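Local coordinates for xylooligosaccharide oxidase (Myceliophthora thermophila, PDB 5L6G), which oxidises the C1 hydroxyl of xylooligosaccharides and other sugars to lactones with a bicovalently bound FAD, passing the electrons to oxygen to make hydrogen peroxide, at residues P204-N216 with R391-D403. Numbering follows the deposited sequence.
With FAD (flavin-adenine dinucleotide), chain D.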
ATOM      1  N   PRO A 204       0.558 -21.139  10.395  1.00 18.86           N
ATOM      2  CA  PRO A 204       1.643 -20.484   9.679  1.00 18.85           C
ATOM      3  C   PRO A 204       1.377 -20.294   8.187  1.00 18.51           C
ATOM      4  O   PRO A 204       1.874 -19.320   7.614  1.00 17.58           O
ATOM      5  CB  PRO A 204       2.845 -21.413   9.903  1.00 19.56           C
ATOM      6  CG  PRO A 204       2.256 -22.738  10.260  1.00 20.29           C
ATOM      7  CD  PRO A 204       1.006 -22.405  11.022  1.00 19.98           C
ATOM      8  N   ASP A 205       0.608 -21.197   7.560  1.00 19.06           N
ATOM      9  CA  ASP A 205       0.216 -20.976   6.156  1.00 19.22           C
ATOM     10  C   ASP A 205      -0.614 -19.702   5.991  1.00 17.64           C
ATOM     11  O   ASP A 205      -0.409 -18.938   5.053  1.00 16.63           O
ATOM     12  CB  ASP A 205      -0.580 -22.141   5.595  1.00 20.93           C
ATOM     13  CG  ASP A 205       0.258 -23.369   5.354  1.00 23.16           C
ATOM     14  OD1 ASP A 205       1.497 -23.266   5.189  1.00 24.51           O
ATOM     15  OD2 ASP A 205      -0.342 -24.471   5.351  1.00 26.63           O
ATOM     16  N   LEU A 206      -1.568 -19.501   6.893  1.00 16.79           N
ATOM     17  CA  LEU A 206      -2.421 -18.321   6.863  1.00 15.78           C
ATOM     18  C   LEU A 206      -1.591 -17.081   7.163  1.00 15.06           C
ATOM     19  O   LEU A 206      -1.759 -16.051   6.522  1.00 15.24           O
ATOM     20  CB  LEU A 206      -3.564 -18.459   7.881  1.00 15.92           C
ATOM     21  CG  LEU A 206      -4.405 -17.202   8.130  1.00 15.68           C
ATOM     22  CD1 LEU A 206      -4.980 -16.663   6.833  1.00 15.24           C
ATOM     23  CD2 LEU A 206      -5.517 -17.500   9.119  1.00 16.18           C
ATOM     24  N   PHE A 207      -0.686 -17.185   8.127  1.00 14.86           N
ATOM     25  CA  PHE A 207       0.180 -16.063   8.458  1.00 14.28           C
ATOM     26  C   PHE A 207       0.999 -15.671   7.234  1.00 13.92           C
ATOM     27  O   PHE A 207       1.111 -14.497   6.894  1.00 13.68           O
ATOM     28  CB  PHE A 207       1.092 -16.425   9.619  1.00 14.85           C
ATOM     29  CG  PHE A 207       1.712 -15.236  10.276  1.00 14.86           C
ATOM     30  CD1 PHE A 207       0.914 -14.188  10.710  1.00 14.78           C
ATOM     31  CD2 PHE A 207       3.066 -15.161  10.468  1.00 15.22           C
ATOM     32  CE1 PHE A 207       1.469 -13.079  11.327  1.00 14.83           C
ATOM     33  CE2 PHE A 207       3.634 -14.054  11.093  1.00 15.48           C
ATOM     34  CZ  PHE A 207       2.825 -13.016  11.519  1.00 15.16           C
ATOM     35  N   TRP A 208       1.536 -16.673   6.551  1.00 14.01           N
ATOM     36  CA  TRP A 208       2.238 -16.457   5.283  1.00 13.68           C
ATOM     37  C   TRP A 208       1.313 -15.786   4.262  1.00 13.21           C
ATOM     38  O   TRP A 208       1.665 -14.749   3.705  1.00 12.99           O
ATOM     39  CB  TRP A 208       2.793 -17.795   4.755  1.00 13.98           C
ATOM     40  CG  TRP A 208       3.555 -17.680   3.463  1.00 13.59           C
ATOM     41  CD1 TRP A 208       4.883 -17.461   3.315  1.00 13.77           C
ATOM     42  CD2 TRP A 208       3.015 -17.784   2.139  1.00 13.36           C
ATOM     43  NE1 TRP A 208       5.215 -17.426   1.979  1.00 13.55           N
ATOM     44  CE2 TRP A 208       4.078 -17.611   1.239  1.00 13.28           C
ATOM     45  CE3 TRP A 208       1.732 -18.002   1.632  1.00 13.05           C
ATOM     46  CZ2 TRP A 208       3.901 -17.656  -0.134  1.00 13.25           C
ATOM     47  CZ3 TRP A 208       1.558 -18.054   0.270  1.00 13.04           C
ATOM     48  CH2 TRP A 208       2.631 -17.873  -0.599  1.00 12.99           C
ATOM     49  N   ALA A 209       0.119 -16.338   4.043  1.00 13.47           N
ATOM     50  CA  ALA A 209      -0.793 -15.778   3.036  1.00 13.44           C
ATOM     51  C   ALA A 209      -1.247 -14.346   3.373  1.00 13.12           C
ATOM     52  O   ALA A 209      -1.303 -13.480   2.493  1.00 12.69           O
ATOM     53  CB  ALA A 209      -1.993 -16.688   2.815  1.00 13.55           C
ATOM     54  N   LEU A 210      -1.519 -14.077   4.648  1.00 13.52           N
ATOM     55  CA  LEU A 210      -1.920 -12.741   5.078  1.00 13.57           C
ATOM     56  C   LEU A 210      -0.903 -11.672   4.753  1.00 13.53           C
ATOM     57  O   LEU A 210      -1.273 -10.523   4.469  1.00 13.19           O
ATOM     58  CB  LEU A 210      -2.131 -12.679   6.594  1.00 14.05           C
ATOM     59  CG  LEU A 210      -3.342 -13.394   7.169  1.00 14.32           C
ATOM     60  CD1 LEU A 210      -3.309 -13.276   8.689  1.00 14.58           C
ATOM     61  CD2 LEU A 210      -4.629 -12.828   6.593  1.00 14.38           C
ATOM     62  N   ARG A 211       0.370 -12.047   4.847  1.00 13.99           N
ATOM     63  CA  ARG A 211       1.434 -11.094   4.820  1.00 14.46           C
ATOM     64  C   ARG A 211       1.880 -10.805   3.401  1.00 13.72           C
ATOM     65  O   ARG A 211       3.034 -11.061   3.039  1.00 13.16           O
ATOM     66  CB  ARG A 211       2.576 -11.547   5.746  1.00 16.06           C
ATOM     67  CG  ARG A 211       2.220 -11.129   7.162  1.00 17.81           C
ATOM     68  CD  ARG A 211       2.767 -12.005   8.226  1.00 20.16           C
ATOM     69  NE  ARG A 211       4.210 -12.080   8.302  1.00 22.39           N
ATOM     70  CZ  ARG A 211       4.938 -13.124   7.926  1.00 25.09           C
ATOM     71  NH1 ARG A 211       4.377 -14.184   7.341  1.00 26.57           N
ATOM     72  NH2 ARG A 211       6.254 -13.098   8.122  1.00 27.12           N
ATOM     73  N   GLY A 212       0.936 -10.239   2.639  1.00 13.10           N
ATOM     74  CA  GLY A 212       1.118  -9.888   1.233  1.00 12.85           C
ATOM     75  C   GLY A 212      -0.159  -9.966   0.407  1.00 12.57           C
ATOM     76  O   GLY A 212      -0.304  -9.237  -0.578  1.00 12.38           O
ATOM     77  N   ALA A 213      -1.074 -10.854   0.797  1.00 12.19           N
ATOM     78  CA  ALA A 213      -2.300 -11.082   0.036  1.00 12.00           C
ATOM     79  C   ALA A 213      -3.531 -11.200   0.930  1.00 12.02           C
ATOM     80  O   ALA A 213      -4.519 -11.828   0.552  1.00 12.00           O
ATOM     81  CB  ALA A 213      -2.139 -12.321  -0.830  1.00 12.35           C
ATOM     82  N   GLY A 214      -3.479 -10.564   2.101  1.00 12.14           N
ATOM     83  CA  GLY A 214      -4.455 -10.780   3.173  1.00 12.66           C
ATOM     84  C   GLY A 214      -5.906 -10.446   2.886  1.00 12.67           C
ATOM     85  O   GLY A 214      -6.801 -10.919   3.578  1.00 14.54           O
ATOM     86  N   SER A 215      -6.168  -9.692   1.829  1.00 12.02           N
ATOM     87  CA  SER A 215      -7.539  -9.403   1.414  1.00 11.53           C
ATOM     88  C   SER A 215      -8.287 -10.637   0.937  1.00 11.64           C
ATOM     89  O   SER A 215      -9.500 -10.603   0.795  1.00 11.68           O
ATOM     90  CB  SER A 215      -7.557  -8.356   0.289  1.00 11.25           C
ATOM     91  OG  SER A 215      -6.658  -8.696  -0.755  1.00 10.87           O
ATOM     92  N   ASN A 216      -7.567 -11.722   0.685  1.00 11.67           N
ATOM     93  CA  ASN A 216      -8.158 -12.897   0.065  1.00 11.83           C
ATOM     94  C   ASN A 216      -8.560 -14.001   1.031  1.00 12.22           C
ATOM     95  O   ASN A 216      -9.210 -14.953   0.610  1.00 12.39           O
ATOM     96  CB  ASN A 216      -7.167 -13.484  -0.938  1.00 12.00           C
ATOM     97  CG  ASN A 216      -6.938 -12.573  -2.115  1.00 11.76           C
ATOM     98  OD1 ASN A 216      -7.804 -12.451  -2.969  1.00 11.97           O
ATOM     99  ND2 ASN A 216      -5.780 -11.911  -2.155  1.00 11.46           N
ATOM    100  N   ARG A 391      15.774  -7.605   2.745  1.00 17.76           N
ATOM    101  CA  ARG A 391      16.474  -8.521   3.639  1.00 19.96           C
ATOM    102  C   ARG A 391      15.524  -9.555   4.238  1.00 20.32           C
ATOM    103  O   ARG A 391      15.963 -10.526   4.835  1.00 20.89           O
ATOM    104  CB  ARG A 391      17.174  -7.751   4.761  1.00 21.70           C
ATOM    105  CG  ARG A 391      18.515  -7.218   4.326  1.00 23.83           C
ATOM    106  CD  ARG A 391      19.165  -6.340   5.381  1.00 25.97           C
ATOM    107  NE  ARG A 391      20.491  -5.917   4.934  1.00 28.11           N
ATOM    108  CZ  ARG A 391      21.167  -4.883   5.423  1.00 29.83           C
ATOM    109  NH1 ARG A 391      20.647  -4.112   6.370  1.00 30.64           N
ATOM    110  NH2 ARG A 391      22.379  -4.610   4.953  1.00 30.92           N
ATOM    111  N   VAL A 392      14.224  -9.339   4.106  1.00 20.19           N
ATOM    112  CA  VAL A 392      13.265 -10.333   4.545  1.00 20.91           C
ATOM    113  C   VAL A 392      13.460 -11.574   3.663  1.00 22.08           C
ATOM    114  O   VAL A 392      13.461 -11.444   2.431  1.00 21.67           O
ATOM    115  CB  VAL A 392      11.809  -9.822   4.423  1.00 20.31           C
ATOM    116  CG1 VAL A 392      10.815 -10.964   4.586  1.00 20.41           C
ATOM    117  CG2 VAL A 392      11.537  -8.721   5.440  1.00 20.16           C
ATOM    118  N   PRO A 393      13.628 -12.768   4.280  1.00 23.64           N
ATOM    119  CA  PRO A 393      13.843 -13.995   3.497  1.00 25.00           C
ATOM    120  C   PRO A 393      12.705 -14.307   2.518  1.00 25.63           C
ATOM    121  O   PRO A 393      11.544 -13.991   2.814  1.00 23.87           O
ATOM    122  CB  PRO A 393      13.913 -15.099   4.556  1.00 25.41           C
ATOM    123  CG  PRO A 393      14.216 -14.402   5.831  1.00 25.67           C
ATOM    124  CD  PRO A 393      13.660 -13.024   5.734  1.00 24.09           C
ATOM    125  N   PRO A 394      13.042 -14.922   1.361  1.00 26.93           N
ATOM    126  CA  PRO A 394      12.062 -15.187   0.299  1.00 27.31           C
ATOM    127  C   PRO A 394      10.912 -16.106   0.700  1.00 27.54           C
ATOM    128  O   PRO A 394       9.906 -16.124  -0.002  1.00 29.33           O
ATOM    129  CB  PRO A 394      12.882 -15.855  -0.817  1.00 27.55           C
ATOM    130  CG  PRO A 394      14.238 -16.108  -0.267  1.00 28.04           C
ATOM    131  CD  PRO A 394      14.422 -15.241   0.939  1.00 27.94           C
ATOM    132  N   GLY A 395      11.066 -16.882   1.773  1.00 26.17           N
ATOM    133  CA  GLY A 395       9.978 -17.730   2.272  1.00 25.70           C
ATOM    134  C   GLY A 395       9.136 -17.140   3.399  1.00 24.56           C
ATOM    135  O   GLY A 395       8.192 -17.779   3.860  1.00 25.30           O
ATOM    136  N   ALA A 396       9.454 -15.928   3.850  1.00 23.16           N
ATOM    137  CA  ALA A 396       8.800 -15.353   5.036  1.00 22.30           C
ATOM    138  C   ALA A 396       7.309 -15.055   4.889  1.00 20.90           C
ATOM    139  O   ALA A 396       6.570 -15.182   5.868  1.00 21.31           O
ATOM    140  CB  ALA A 396       9.510 -14.090   5.475  1.00 22.78           C
ATOM    141  N   GLY A 397       6.868 -14.642   3.704  1.00 18.10           N
ATOM    142  CA  GLY A 397       5.488 -14.188   3.516  1.00 16.33           C
ATOM    143  C   GLY A 397       5.096 -14.197   2.055  1.00 15.04           C
ATOM    144  O   GLY A 397       5.953 -14.293   1.185  1.00 14.87           O
ATOM    145  N   SER A 398       3.811 -14.089   1.774  1.00 13.57           N
ATOM    146  CA  SER A 398       3.350 -14.148   0.387  1.00 13.11           C
ATOM    147  C   SER A 398       3.746 -12.911  -0.413  1.00 12.84           C
ATOM    148  O   SER A 398       3.841 -12.975  -1.639  1.00 13.33           O
ATOM    149  CB  SER A 398       1.844 -14.323   0.327  1.00 12.51           C
ATOM    150  OG  SER A 398       1.208 -13.224   0.939  1.00 11.86           O
ATOM    151  N   TYR A 399       3.987 -11.789   0.264  1.00 12.36           N
ATOM    152  CA  TYR A 399       4.479 -10.596  -0.425  1.00 11.95           C
ATOM    153  C   TYR A 399       5.706 -10.989  -1.286  1.00 12.19           C
ATOM    154  O   TYR A 399       6.661 -11.564  -0.779  1.00 12.61           O
ATOM    155  CB  TYR A 399       4.799  -9.469   0.567  1.00 11.55           C
ATOM    156  CG  TYR A 399       5.308  -8.228  -0.136  1.00 11.17           C
ATOM    157  CD1 TYR A 399       4.418  -7.254  -0.569  1.00 10.97           C
ATOM    158  CD2 TYR A 399       6.664  -8.035  -0.365  1.00 11.27           C
ATOM    159  CE1 TYR A 399       4.851  -6.129  -1.240  1.00 10.73           C
ATOM    160  CE2 TYR A 399       7.124  -6.898  -1.049  1.00 11.08           C
ATOM    161  CZ  TYR A 399       6.202  -5.954  -1.481  1.00 10.79           C
ATOM    162  OH  TYR A 399       6.575  -4.811  -2.146  1.00 10.82           O
ATOM    163  N   ALA A 400       5.691 -10.647  -2.578  1.00 11.80           N
ATOM    164  CA  ALA A 400       6.543 -11.332  -3.554  1.00 12.26           C
ATOM    165  C   ALA A 400       7.912 -10.718  -3.781  1.00 12.44           C
ATOM    166  O   ALA A 400       8.797 -11.349  -4.353  1.00 13.58           O
ATOM    167  CB  ALA A 400       5.815 -11.447  -4.895  1.00 12.29           C
ATOM    168  N   PHE A 401       8.084  -9.477  -3.377  1.00 11.89           N
ATOM    169  CA  PHE A 401       9.176  -8.672  -3.901  1.00 11.60           C
ATOM    170  C   PHE A 401      10.256  -8.405  -2.863  1.00 11.88           C
ATOM    171  O   PHE A 401      10.375  -7.300  -2.342  1.00 11.95           O
ATOM    172  CB  PHE A 401       8.596  -7.399  -4.497  1.00 10.99           C
ATOM    173  CG  PHE A 401       7.472  -7.670  -5.465  1.00 10.53           C
ATOM    174  CD1 PHE A 401       7.709  -8.378  -6.629  1.00 10.74           C
ATOM    175  CD2 PHE A 401       6.199  -7.247  -5.212  1.00  9.99           C
ATOM    176  CE1 PHE A 401       6.684  -8.656  -7.516  1.00 10.66           C
ATOM    177  CE2 PHE A 401       5.167  -7.520  -6.098  1.00  9.89           C
ATOM    178  CZ  PHE A 401       5.405  -8.218  -7.247  1.00 10.16           C
ATOM    179  N   ARG A 402      11.052  -9.438  -2.609  1.00 12.47           N
ATOM    180  CA  ARG A 402      12.061  -9.429  -1.554  1.00 12.93           C
ATOM    181  C   ARG A 402      13.513  -9.599  -1.975  1.00 13.59           C
ATOM    182  O   ARG A 402      14.390  -9.595  -1.122  1.00 13.71           O
ATOM    183  CB  ARG A 402      11.730 -10.558  -0.583  1.00 13.14           C
ATOM    184  CG  ARG A 402      10.384 -10.394   0.057  1.00 12.91           C
ATOM    185  CD  ARG A 402      10.293  -9.114   0.878  1.00 12.62           C
ATOM    186  NE  ARG A 402       9.125  -9.159   1.762  1.00 12.61           N
ATOM    187  CZ  ARG A 402       8.822  -8.275   2.718  1.00 12.54           C
ATOM    188  NH1 ARG A 402       9.603  -7.226   2.995  1.00 12.37           N
ATOM    189  NH2 ARG A 402       7.722  -8.466   3.435  1.00 12.61           N
ATOM    190  N   ASP A 403      13.759  -9.822  -3.258  1.00 13.82           N
ATOM    191  CA  ASP A 403      15.109  -9.972  -3.786  1.00 14.88           C
ATOM    192  C   ASP A 403      15.822  -8.625  -3.869  1.00 14.83           C
ATOM    193  O   ASP A 403      15.369  -7.734  -4.561  1.00 13.66           O
ATOM    194  CB  ASP A 403      15.074 -10.629  -5.162  1.00 15.33           C
ATOM    195  CG  ASP A 403      16.433 -11.074  -5.611  1.00 16.21           C
ATOM    196  OD1 ASP A 403      17.288 -10.208  -5.886  1.00 16.18           O
ATOM    197  OD2 ASP A 403      16.663 -12.297  -5.644  1.00 17.82           O
TER
HETATM  198  PA  FAD D 501      -9.378  -0.503   1.754  1.00  9.98           P
HETATM  199  O1A FAD D 501     -10.263  -0.390   2.973  1.00  9.87           O
HETATM  200  O2A FAD D 501      -9.936   0.027   0.471  1.00  8.78           O
HETATM  201  O5B FAD D 501      -8.822  -1.968   1.621  1.00 10.20           O
HETATM  202  C5B FAD D 501      -7.925  -2.386   0.589  1.00  9.94           C
HETATM  203  C4B FAD D 501      -8.001  -3.887   0.423  1.00  9.91           C
HETATM  204  O4B FAD D 501      -7.638  -4.518   1.653  1.00  9.88           O
HETATM  205  C3B FAD D 501      -9.403  -4.372   0.091  1.00  9.73           C
HETATM  206  O3B FAD D 501      -9.318  -5.540  -0.699  1.00 10.14           O
HETATM  207  C2B FAD D 501      -9.973  -4.731   1.439  1.00 10.08           C
HETATM  208  O2B FAD D 501     -11.065  -5.640   1.375  1.00  9.78           O
HETATM  209  C1B FAD D 501      -8.750  -5.281   2.137  1.00  9.71           C
HETATM  210  N9A FAD D 501      -8.877  -5.134   3.589  1.00  9.44           N
HETATM  211  C8A FAD D 501      -9.095  -4.027   4.294  1.00  9.69           C
HETATM  212  N7A FAD D 501      -9.170  -4.307   5.617  1.00  9.57           N
HETATM  213  C5A FAD D 501      -8.977  -5.622   5.718  1.00  9.58           C
HETATM  214  C6A FAD D 501      -8.962  -6.574   6.826  1.00  9.84           C
HETATM  215  N6A FAD D 501      -9.137  -6.074   8.064  1.00 10.53           N
HETATM  216  N1A FAD D 501      -8.778  -7.877   6.528  1.00  9.97           N
HETATM  217  C2A FAD D 501      -8.590  -8.333   5.286  1.00  9.65           C
HETATM  218  N3A FAD D 501      -8.592  -7.497   4.205  1.00 10.02           N
HETATM  219  C4A FAD D 501      -8.783  -6.163   4.391  1.00  9.59           C
HETATM  220  N1  FAD D 501       0.680   2.645  -0.113  1.00 12.22           N
HETATM  221  C2  FAD D 501       2.005   2.489   0.202  1.00 12.68           C
HETATM  222  O2  FAD D 501       2.522   1.340   0.120  1.00 12.95           O
HETATM  223  N3  FAD D 501       2.745   3.540   0.632  1.00 12.61           N
HETATM  224  C4  FAD D 501       2.231   4.785   0.781  1.00 13.12           C
HETATM  225  O4  FAD D 501       2.908   5.775   1.178  1.00 13.36           O
HETATM  226  C4X FAD D 501       0.811   5.033   0.453  1.00 13.12           C
HETATM  227  N5  FAD D 501       0.209   6.252   0.569  1.00 13.90           N
HETATM  228  C5X FAD D 501      -1.131   6.463   0.287  1.00 14.20           C
HETATM  229  C6  FAD D 501      -1.746   7.713   0.437  1.00 14.73           C
HETATM  230  C7  FAD D 501      -3.105   7.869   0.118  1.00 14.05           C
HETATM  231  C7M FAD D 501      -3.722   9.237   0.273  1.00 14.98           C
HETATM  232  C8  FAD D 501      -3.935   6.700  -0.337  1.00 12.58           C
HETATM  233  C8M FAD D 501      -5.428   6.826  -0.618  1.00 12.15           C
HETATM  234  C9  FAD D 501      -3.304   5.467  -0.464  1.00 12.50           C
HETATM  235  C9A FAD D 501      -1.934   5.301  -0.189  1.00 12.43           C
HETATM  236  N10 FAD D 501      -1.276   4.051  -0.336  1.00 12.32           N
HETATM  237  C10 FAD D 501       0.073   3.858  -0.029  1.00 12.53           C
HETATM  238  C1' FAD D 501      -1.977   2.861  -0.803  1.00 11.38           C
HETATM  239  C2' FAD D 501      -2.526   2.041   0.322  1.00 10.51           C
HETATM  240  O2' FAD D 501      -1.435   1.304   0.880  1.00 10.41           O
HETATM  241  C3' FAD D 501      -3.506   1.066  -0.306  1.00 10.29           C
HETATM  242  O3' FAD D 501      -4.537   1.758  -1.019  1.00  9.90           O
HETATM  243  C4' FAD D 501      -4.123   0.217   0.809  1.00 10.07           C
HETATM  244  O4' FAD D 501      -4.443  -1.078   0.280  1.00 10.84           O
HETATM  245  C5' FAD D 501      -5.333   0.921   1.368  1.00 10.24           C
HETATM  246  O5' FAD D 501      -5.688   0.337   2.624  1.00 10.12           O
HETATM  247  P   FAD D 501      -7.111   0.691   3.207  1.00  9.81           P
HETATM  248  O1P FAD D 501      -7.417  -0.143   4.411  1.00  9.44           O
HETATM  249  O2P FAD D 501      -7.246   2.173   3.354  1.00  9.63           O
HETATM  250  O3P FAD D 501      -8.047   0.375   1.946  1.00  9.76           O
HETATM  251  O   HOH W   1       7.475 -16.684   0.345  1.00 20.03           O
HETATM  252  O   HOH W   2       5.691 -10.770   3.784  1.00 12.80           O
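Ser398 and Tyr399 donate to three carbonyls along the later part of helix 204-213, where the PCMH-type FAD-binding domain meets the loop between strands 374-381 and 409-417. Ser398 N gives Trp208 O a second bond at 3.0 Å, from the opposite face of that carbonyl's plane to Arg211 N. Ala209 O is also shared: Ala213 N keeps the helical bond, and Ser398 OG adds another at 3.0 Å, placed by a chi1 of 61° that sets OG between its backbone N and carbonyl carbon. Arg211 centres an inverse gamma turn, and its O takes Tyr399 N (3.0 Å, 156° at the hydrogen) plus water 2, which Arg402 NH2 also holds. The Arg211 chain bends about CG-CD (chi3 62°), with CD over the Phe207 ring, and NH1 reaches Ala396 O at 2.8 Å; the NH2 bond to the same oxygen is weak. The Trp208 indole lies flat under the Gly397-Ser398 peptide, with Ser398 CB 3.7 Å from its six-membered ring centroid in a CH-pi contact. In the 3-10 turn 214-216, Ser215 CB packs against the adenosine ribose of FAD. At the indole edge, Trp208 NE1 donates in plane to water 1 (2.9 Å), which can in turn donate to Gly397 O at 3.0 Å.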